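Local coordinates for 2S Albumin protein (Dolichos, PDB 6IX1) that is a seed albumin of the hemopexin fold, probably a storage protein that may also bind small ligands as some plant relatives do, at residues F159-G164 and N203-K208. Residues are numbered along the deposited sequence; the frame is centred on the assembly and turned at random.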
ATOM      1  N   PHE A 159     -15.111  -6.936   4.762  1.00  7.12           N
ATOM      2  CA  PHE A 159     -14.320  -7.080   6.020  1.00  6.53           C
ATOM      3  C   PHE A 159     -15.162  -6.683   7.220  1.00  7.35           C
ATOM      4  O   PHE A 159     -14.821  -5.727   7.892  1.00  7.56           O
ATOM      5  CB  PHE A 159     -13.018  -6.272   5.886  1.00  6.64           C
ATOM      6  CG  PHE A 159     -12.163  -6.614   4.735  1.00  7.51           C
ATOM      7  CD1 PHE A 159     -11.191  -7.587   4.871  1.00  9.12           C
ATOM      8  CD2 PHE A 159     -12.288  -5.931   3.538  1.00  9.60           C
ATOM      9  CE1 PHE A 159     -10.404  -7.930   3.796  1.00 10.22           C
ATOM     10  CE2 PHE A 159     -11.482  -6.286   2.469  1.00 10.89           C
ATOM     11  CZ  PHE A 159     -10.526  -7.250   2.618  1.00 10.19           C
ATOM     12  N   PRO A 160     -16.261  -7.444   7.498  1.00  7.48           N
ATOM     13  CA  PRO A 160     -17.051  -7.136   8.675  1.00  7.99           C
ATOM     14  C   PRO A 160     -16.245  -7.204   9.975  1.00  7.62           C
ATOM     15  O   PRO A 160     -16.644  -6.597  10.940  1.00  7.57           O
ATOM     16  CB  PRO A 160     -18.207  -8.128   8.665  1.00  8.92           C
ATOM     17  CG  PRO A 160     -17.641  -9.262   7.818  1.00  8.42           C
ATOM     18  CD  PRO A 160     -16.794  -8.601   6.752  1.00  7.73           C
ATOM     19  N   VAL A 161     -15.075  -7.893   9.968  1.00  7.61           N
ATOM     20  CA  VAL A 161     -14.237  -7.958  11.173  1.00  7.82           C
ATOM     21  C   VAL A 161     -13.811  -6.551  11.583  1.00  8.28           C
ATOM     22  O   VAL A 161     -13.422  -6.361  12.707  1.00  8.34           O
ATOM     23  CB  VAL A 161     -13.071  -8.933  10.949  1.00  8.67           C
ATOM     24  CG1 VAL A 161     -12.000  -8.339  10.091  1.00  9.19           C
ATOM     25  CG2 VAL A 161     -12.427  -9.379  12.261  1.00 10.89           C
ATOM     26  N   LEU A 162     -13.796  -5.618  10.654  1.00  7.71           N
ATOM     27  CA  LEU A 162     -13.348  -4.239  10.935  1.00  7.69           C
ATOM     28  C   LEU A 162     -14.484  -3.316  11.408  1.00  8.25           C
ATOM     29  O   LEU A 162     -14.219  -2.198  11.773  1.00  9.19           O
ATOM     30  CB  LEU A 162     -12.757  -3.616   9.661  1.00  7.34           C
ATOM     31  CG  LEU A 162     -11.535  -4.331   9.124  1.00  7.69           C
ATOM     32  CD1 LEU A 162     -11.078  -3.630   7.842  1.00  9.47           C
ATOM     33  CD2 LEU A 162     -10.396  -4.299  10.125  1.00  8.67           C
ATOM     34  N   LYS A 163     -15.701  -3.843  11.463  1.00  7.55           N
ATOM     35  CA  LYS A 163     -16.806  -3.067  12.049  1.00  8.40           C
ATOM     36  C   LYS A 163     -16.447  -2.694  13.481  1.00  7.79           C
ATOM     37  O   LYS A 163     -15.990  -3.487  14.287  1.00  8.90           O
ATOM     38  CB  LYS A 163     -18.109  -3.851  12.031  1.00  8.12           C
ATOM     39  CG  LYS A 163     -18.664  -4.000  10.621  1.00  9.18           C
ATOM     40  CD  LYS A 163     -19.921  -4.873  10.557  1.00  9.63           C
ATOM     41  CE  LYS A 163     -20.568  -4.950   9.217  1.00  9.73           C
ATOM     42  NZ  LYS A 163     -21.920  -5.406   9.290  1.00 15.60           N
ATOM     43  N   GLY A 164     -16.733  -1.429  13.831  1.00  9.27           N
ATOM     44  CA  GLY A 164     -16.471  -0.891  15.143  1.00 10.51           C
ATOM     45  C   GLY A 164     -15.064  -0.410  15.332  1.00 11.94           C
ATOM     46  O   GLY A 164     -14.624  -0.166  16.470  1.00 14.62           O
ATOM     47  N   ASN A 203     -12.277 -13.197   7.690  1.00  9.03           N
ATOM     48  CA  ASN A 203     -11.041 -12.505   8.023  1.00  8.40           C
ATOM     49  C   ASN A 203     -10.963 -12.410   9.540  1.00  9.76           C
ATOM     50  O   ASN A 203     -11.934 -12.380  10.249  1.00  9.86           O
ATOM     51  CB  ASN A 203     -11.018 -11.124   7.413  1.00  7.22           C
ATOM     52  CG  ASN A 203     -11.561 -11.097   6.013  1.00  7.44           C
ATOM     53  OD1 ASN A 203     -10.820 -11.104   5.045  1.00  8.49           O
ATOM     54  ND2 ASN A 203     -12.901 -11.115   5.893  1.00  6.99           N
ATOM     55  N   THR A 204      -9.739 -12.393  10.035  1.00  9.51           N
ATOM     56  CA  THR A 204      -9.503 -12.302  11.494  1.00  9.13           C
ATOM     57  C   THR A 204      -8.571 -11.134  11.782  1.00  8.87           C
ATOM     58  O   THR A 204      -7.773 -10.768  10.957  1.00 10.09           O
ATOM     59  CB  THR A 204      -9.049 -13.598  12.110  1.00 13.84           C
ATOM     60  OG1 THR A 204      -7.975 -14.042  11.329  1.00 18.25           O
ATOM     61  CG2 THR A 204     -10.192 -14.573  12.077  1.00 18.17           C
ATOM     62  N   LEU A 205      -8.678 -10.612  13.001  1.00 10.84           N
ATOM     63  CA  LEU A 205      -7.660  -9.666  13.499  1.00 12.99           C
ATOM     64  C   LEU A 205      -6.586 -10.502  14.142  1.00 14.40           C
ATOM     65  O   LEU A 205      -6.918 -11.333  15.022  1.00 21.54           O
ATOM     66  CB  LEU A 205      -8.184  -8.688  14.537  1.00 16.02           C
ATOM     67  CG  LEU A 205      -9.284  -7.838  13.976  1.00 15.57           C
ATOM     68  CD1 LEU A 205      -9.757  -6.763  14.930  1.00 19.21           C
ATOM     69  CD2 LEU A 205      -8.969  -7.168  12.683  1.00 14.97           C
ATOM     70  N   THR A 206      -5.351 -10.216  13.841  1.00 12.43           N
ATOM     71  CA  THR A 206      -4.214 -10.879  14.515  1.00 12.63           C
ATOM     72  C   THR A 206      -3.791  -9.866  15.580  1.00 14.53           C
ATOM     73  O   THR A 206      -3.164  -8.862  15.168  1.00 18.24           O
ATOM     74  CB  THR A 206      -3.115 -11.288  13.542  1.00 15.13           C
ATOM     75  OG1 THR A 206      -3.614 -12.007  12.430  1.00 23.58           O
ATOM     76  CG2 THR A 206      -2.017 -12.046  14.287  1.00 16.01           C
ATOM     77  N   GLY A 207      -4.152 -10.047  16.855  1.00 16.78           N
ATOM     78  CA  GLY A 207      -3.871  -9.029  17.890  1.00 21.32           C
ATOM     79  C   GLY A 207      -4.824  -7.858  17.888  1.00 18.33           C
ATOM     80  O   GLY A 207      -5.958  -8.057  17.418  1.00 20.20           O
ATOM     81  N   LYS A 208      -4.384  -6.658  18.271  1.00 15.26           N
ATOM     82  CA  LYS A 208      -5.265  -5.513  18.557  1.00 13.11           C
ATOM     83  C   LYS A 208      -4.937  -4.386  17.553  1.00 13.57           C
ATOM     84  O   LYS A 208      -3.774  -4.280  17.094  1.00 15.08           O
ATOM     85  CB  LYS A 208      -5.143  -5.083  20.035  1.00 18.28           C
ATOM     86  CG  LYS A 208      -5.432  -6.200  21.028  1.00 21.40           C
ATOM     87  CD  LYS A 208      -4.425  -6.390  22.165  1.00 29.20           C
ATOM     88  CE  LYS A 208      -3.070  -6.764  21.574  1.00 26.50           C
ATOM     89  NZ  LYS A 208      -2.631  -8.177  21.733  1.00 18.93           N
TER
HETATM   90  O   HOH W   1     -14.335 -10.047   7.963  1.00  9.60           O
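Asn203 (chi1 -41°) and Phe159 both carry CG anti to their own carbonyl carbon, beside the backbone N, and so bring amide and ring together where the two segments approach. The two side chains run roughly perpendicular, with the amide plane turned 47° from the ring plane, and OD1 of Asn203 comes nearest CE1 of Phe159, at 3.4 Å, with CD1 close behind. This oxygen also accepts a hydrogen bond from the backbone N of Thr197, which helps to fix the rotation of the amide. At the other branch a water bridges the segments, accepting from ND2 of Asn203 at 2.7 Å and from the backbone N of Val161 at 3.0 Å. An alanine in place of Asn203 would remove both amide branches and would probably cost the water one of its donors and loosen the fit against Phe159. The fold is the four-bladed beta-propeller of the hemopexin family, and the contact joins neighbouring blades: 159-164, with its 3-10 turn at 160-162, follows helix 155-158 at the end of one blade, whereas 203-208 enters the outermost strand of the next. Phe159 reaches back into its own blade, packing edge-to-face with Tyr131 and Tyr138. Val161 faces the strand, CG1 wedged between its own N and carbonyl carbon (chi1 76°). Its CG1 lies 4.0 Å from CB of Asn203, while its CG2 sits 3.6 Å from the carbonyl O of Asn203 and 3.9 Å from CG of Leu205, the valine and leucine running antiparallel alongside each other. Leu162 meets Leu205 at a slant, methyl to methyl, with CD2 to CD2 at 4.1 Å, and Leu205 continues onto Val192 and Ile194 of the adjoining strand 190-195.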